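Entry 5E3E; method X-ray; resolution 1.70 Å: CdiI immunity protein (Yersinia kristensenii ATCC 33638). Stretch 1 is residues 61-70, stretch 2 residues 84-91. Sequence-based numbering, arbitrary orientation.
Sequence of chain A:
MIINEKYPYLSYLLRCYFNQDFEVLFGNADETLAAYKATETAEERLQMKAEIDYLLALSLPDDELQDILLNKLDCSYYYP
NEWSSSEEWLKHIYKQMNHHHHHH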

# COMPACT_ATOMS: atom_id res chain seq x y z
N PRO A 61 -19.66 -2.85 -13.37
CA PRO A 61 -20.20 -1.63 -12.78
C PRO A 61 -19.13 -0.88 -12.00
O PRO A 61 -18.37 -1.50 -11.24
CB PRO A 61 -21.28 -2.15 -11.85
CG PRO A 61 -21.76 -3.41 -12.53
CD PRO A 61 -20.49 -4.03 -13.04
N ASP A 62 -19.06 0.45 -12.17
CA ASP A 62 -17.96 1.17 -11.57
C ASP A 62 -17.87 1.00 -10.07
O ASP A 62 -16.77 0.98 -9.52
CB ASP A 62 -18.05 2.67 -11.87
CG ASP A 62 -16.79 3.41 -11.44
OD1 ASP A 62 -15.75 3.04 -11.98
OD2 ASP A 62 -16.88 4.27 -10.52
N ASP A 63 -19.01 0.95 -9.38
CA ASP A 63 -18.96 0.79 -7.94
C ASP A 63 -18.26 -0.52 -7.51
O ASP A 63 -17.54 -0.53 -6.49
CB ASP A 63 -20.35 1.00 -7.29
CG ASP A 63 -21.41 -0.03 -7.70
OD1 ASP A 63 -21.21 -0.85 -8.61
OD2 ASP A 63 -22.53 0.02 -7.09
N GLU A 64 -18.44 -1.59 -8.30
CA GLU A 64 -17.79 -2.86 -7.98
C GLU A 64 -16.30 -2.79 -8.27
O GLU A 64 -15.50 -3.25 -7.47
CB GLU A 64 -18.45 -4.04 -8.71
CG GLU A 64 -19.92 -4.22 -8.35
CD GLU A 64 -20.68 -5.25 -9.21
OE1 GLU A 64 -20.07 -6.19 -9.77
OE2 GLU A 64 -21.92 -5.10 -9.30
N LEU A 65 -15.91 -2.21 -9.39
CA LEU A 65 -14.49 -2.08 -9.71
C LEU A 65 -13.83 -1.17 -8.70
O LEU A 65 -12.71 -1.45 -8.27
CB LEU A 65 -14.26 -1.59 -11.14
CG LEU A 65 -12.81 -1.54 -11.61
CD1 LEU A 65 -12.08 -2.86 -11.34
CD2 LEU A 65 -12.83 -1.17 -13.09
N GLN A 66 -14.52 -0.12 -8.26
CA GLN A 66 -13.90 0.76 -7.26
C GLN A 66 -13.70 0.05 -5.93
O GLN A 66 -12.70 0.24 -5.28
CB GLN A 66 -14.71 2.06 -7.04
CG GLN A 66 -14.05 3.09 -6.13
CD GLN A 66 -14.91 4.33 -5.96
OE1 GLN A 66 -15.21 5.07 -6.92
NE2 GLN A 66 -15.32 4.57 -4.73
N ASP A 67 -14.65 -0.77 -5.53
CA ASP A 67 -14.49 -1.54 -4.29
C ASP A 67 -13.30 -2.49 -4.41
O ASP A 67 -12.52 -2.63 -3.47
CB ASP A 67 -15.76 -2.36 -4.03
CG ASP A 67 -15.76 -3.02 -2.71
OD1 ASP A 67 -15.41 -2.36 -1.72
OD2 ASP A 67 -16.21 -4.19 -2.64
N ILE A 68 -13.11 -3.08 -5.58
CA ILE A 68 -11.98 -3.97 -5.79
C ILE A 68 -10.65 -3.21 -5.63
O ILE A 68 -9.76 -3.66 -4.91
CB ILE A 68 -12.06 -4.63 -7.19
CG1 ILE A 68 -13.18 -5.72 -7.18
CG2 ILE A 68 -10.75 -5.26 -7.58
CD1 ILE A 68 -13.74 -6.05 -8.53
N LEU A 69 -10.53 -2.10 -6.33
CA LEU A 69 -9.25 -1.35 -6.31
C LEU A 69 -8.93 -0.71 -4.97
O LEU A 69 -7.81 -0.85 -4.46
CB LEU A 69 -9.18 -0.31 -7.42
CG LEU A 69 -9.40 -0.82 -8.84
CD1 LEU A 69 -9.31 0.33 -9.83
CD2 LEU A 69 -8.40 -1.89 -9.23
N LEU A 70 -9.90 0.00 -4.41
CA LEU A 70 -9.73 0.73 -3.15
C LEU A 70 -9.77 -0.12 -1.90
O LEU A 70 -8.99 0.12 -1.00
CB LEU A 70 -10.75 1.87 -3.06
CG LEU A 70 -10.56 3.05 -4.00
CD1 LEU A 70 -11.64 4.08 -3.73
CD2 LEU A 70 -9.19 3.73 -3.90
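Stretch 2 84-91: SSSEEWLK

Stretch 2 enters as loop at Ser-84 and Ser-85 and turns helical from Ser-86 through Lys-91. Its axis makes an angle of 51° with that of helix 62-70, N-to-C directions compared, and the axes approach to 10.1 Å. The nearest CA pair, with Gln-66 CA 5.8 Å from Ser-86 CA, places the tight end of the contact at the first turn of the second helix.

Ser-84 points its CB away, yet its O accepts from a water that also donates to Asp-62 OD2, each leg 2.9 Å. Ser-85, extended at phi/psi -158/161, is the N-cap: with chi1 at 73° (p), its OG accepts from Glu-88 N at 3.0 Å and 159°. Its CB lies 3.6 Å from Asp-62 OD1.

Ser-86 is the knob, set among Asp-62, Leu-65, Gln-66 and Leu-69. Its N donates to Asp-62 OD1 at 2.9 Å with an angle of 167°, so the carboxylate of one helix takes up a free amide at the start of the other. The fit is close: Ser-86 CB is 3.6 Å from Leu-65 CG and 3.9 Å from Leu-69 CD1, while Ser-86 OG is 3.4 Å from Gln-66 CA. A water accepts from Ser-86 OG at 2.7 Å and donates to Asp-62 OD2 and Gln-66 OE1.

Glu-87 has its N 3.8 Å from Leu-65 CD2; a water accepting from that N at 2.9 Å donates to Asp-62 OD1 at 2.7 Å. Glu-88 makes no contact across the stretches. Trp-89 points toward stretch 1 and meets Leu-69 CD1 at its ring edge, 4.3 Å from CE3. Leu-90 completes the apolar patch, with CD1 4.1 Å from Leu-65 CD2 and CD2 3.9 Å from Leu-69 CD1. Lys-91 is out of reach, its NZ forming a salt bridge with Glu-87 OE1 at 3.0 Å.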

# COMPACT_ATOMS: atom_id res chain seq x y z
N SER A 84 -12.76 9.95 -13.62
CA SER A 84 -14.22 9.83 -13.67
C SER A 84 -14.69 8.42 -13.36
O SER A 84 -15.85 8.25 -13.01
CB SER A 84 -14.79 10.20 -15.06
OG SER A 84 -14.36 9.28 -16.08
N SER A 85 -13.81 7.44 -13.52
CA SER A 85 -14.17 6.03 -13.32
C SER A 85 -12.92 5.22 -13.04
O SER A 85 -11.80 5.62 -13.40
CB SER A 85 -14.91 5.43 -14.53
OG SER A 85 -13.99 5.22 -15.62
N SER A 86 -13.13 4.06 -12.46
CA SER A 86 -12.05 3.11 -12.20
C SER A 86 -11.48 2.56 -13.52
O SER A 86 -10.27 2.40 -13.65
CB SER A 86 -12.53 2.00 -11.27
OG SER A 86 -12.99 2.53 -10.03
N GLU A 87 -12.33 2.30 -14.50
CA GLU A 87 -11.85 1.92 -15.85
C GLU A 87 -10.88 2.94 -16.39
O GLU A 87 -9.85 2.60 -16.94
CB GLU A 87 -13.02 1.81 -16.82
CG GLU A 87 -12.64 1.48 -18.26
CD GLU A 87 -13.82 1.44 -19.21
OE1 GLU A 87 -13.58 1.37 -20.43
OE2 GLU A 87 -14.99 1.43 -18.75
N GLU A 88 -11.23 4.21 -16.31
CA GLU A 88 -10.35 5.23 -16.91
C GLU A 88 -8.99 5.29 -16.18
O GLU A 88 -7.95 5.46 -16.80
CB GLU A 88 -11.03 6.58 -16.98
CG GLU A 88 -12.22 6.64 -17.94
CD GLU A 88 -11.95 6.07 -19.33
OE1 GLU A 88 -10.88 6.35 -19.89
OE2 GLU A 88 -12.82 5.34 -19.88
N TRP A 89 -8.98 5.14 -14.86
CA TRP A 89 -7.71 5.18 -14.14
C TRP A 89 -6.88 3.97 -14.53
O TRP A 89 -5.68 4.09 -14.76
CB TRP A 89 -7.89 5.23 -12.62
CG TRP A 89 -6.58 5.43 -11.95
CD1 TRP A 89 -5.65 6.39 -12.27
CD2 TRP A 89 -5.99 4.65 -10.91
NE1 TRP A 89 -4.54 6.26 -11.48
CE2 TRP A 89 -4.73 5.20 -10.63
CE3 TRP A 89 -6.44 3.57 -10.14
CZ2 TRP A 89 -3.90 4.70 -9.64
CZ3 TRP A 89 -5.62 3.07 -9.18
CH2 TRP A 89 -4.38 3.63 -8.92
N LEU A 90 -7.50 2.77 -14.60
CA LEU A 90 -6.71 1.59 -14.98
C LEU A 90 -6.13 1.74 -16.41
O LEU A 90 -5.01 1.28 -16.65
CB LEU A 90 -7.53 0.30 -14.90
CG LEU A 90 -7.93 -0.19 -13.51
CD1 LEU A 90 -8.76 -1.46 -13.59
CD2 LEU A 90 -6.76 -0.42 -12.62
N LYS A 91 -6.90 2.28 -17.34
CA LYS A 91 -6.42 2.49 -18.71
C LYS A 91 -5.23 3.46 -18.70
O LYS A 91 -4.22 3.26 -19.45
CB LYS A 91 -7.53 3.03 -19.61
CG LYS A 91 -8.57 1.97 -19.97
CD LYS A 91 -9.57 2.53 -20.98
CE LYS A 91 -10.51 1.44 -21.48
NZ LYS A 91 -11.48 1.88 -22.54
O HOH W 1 -15.20 1.81 -14.28
O HOH W 2 -14.36 4.79 -9.52
O HOH W 3 -17.82 6.81 -11.51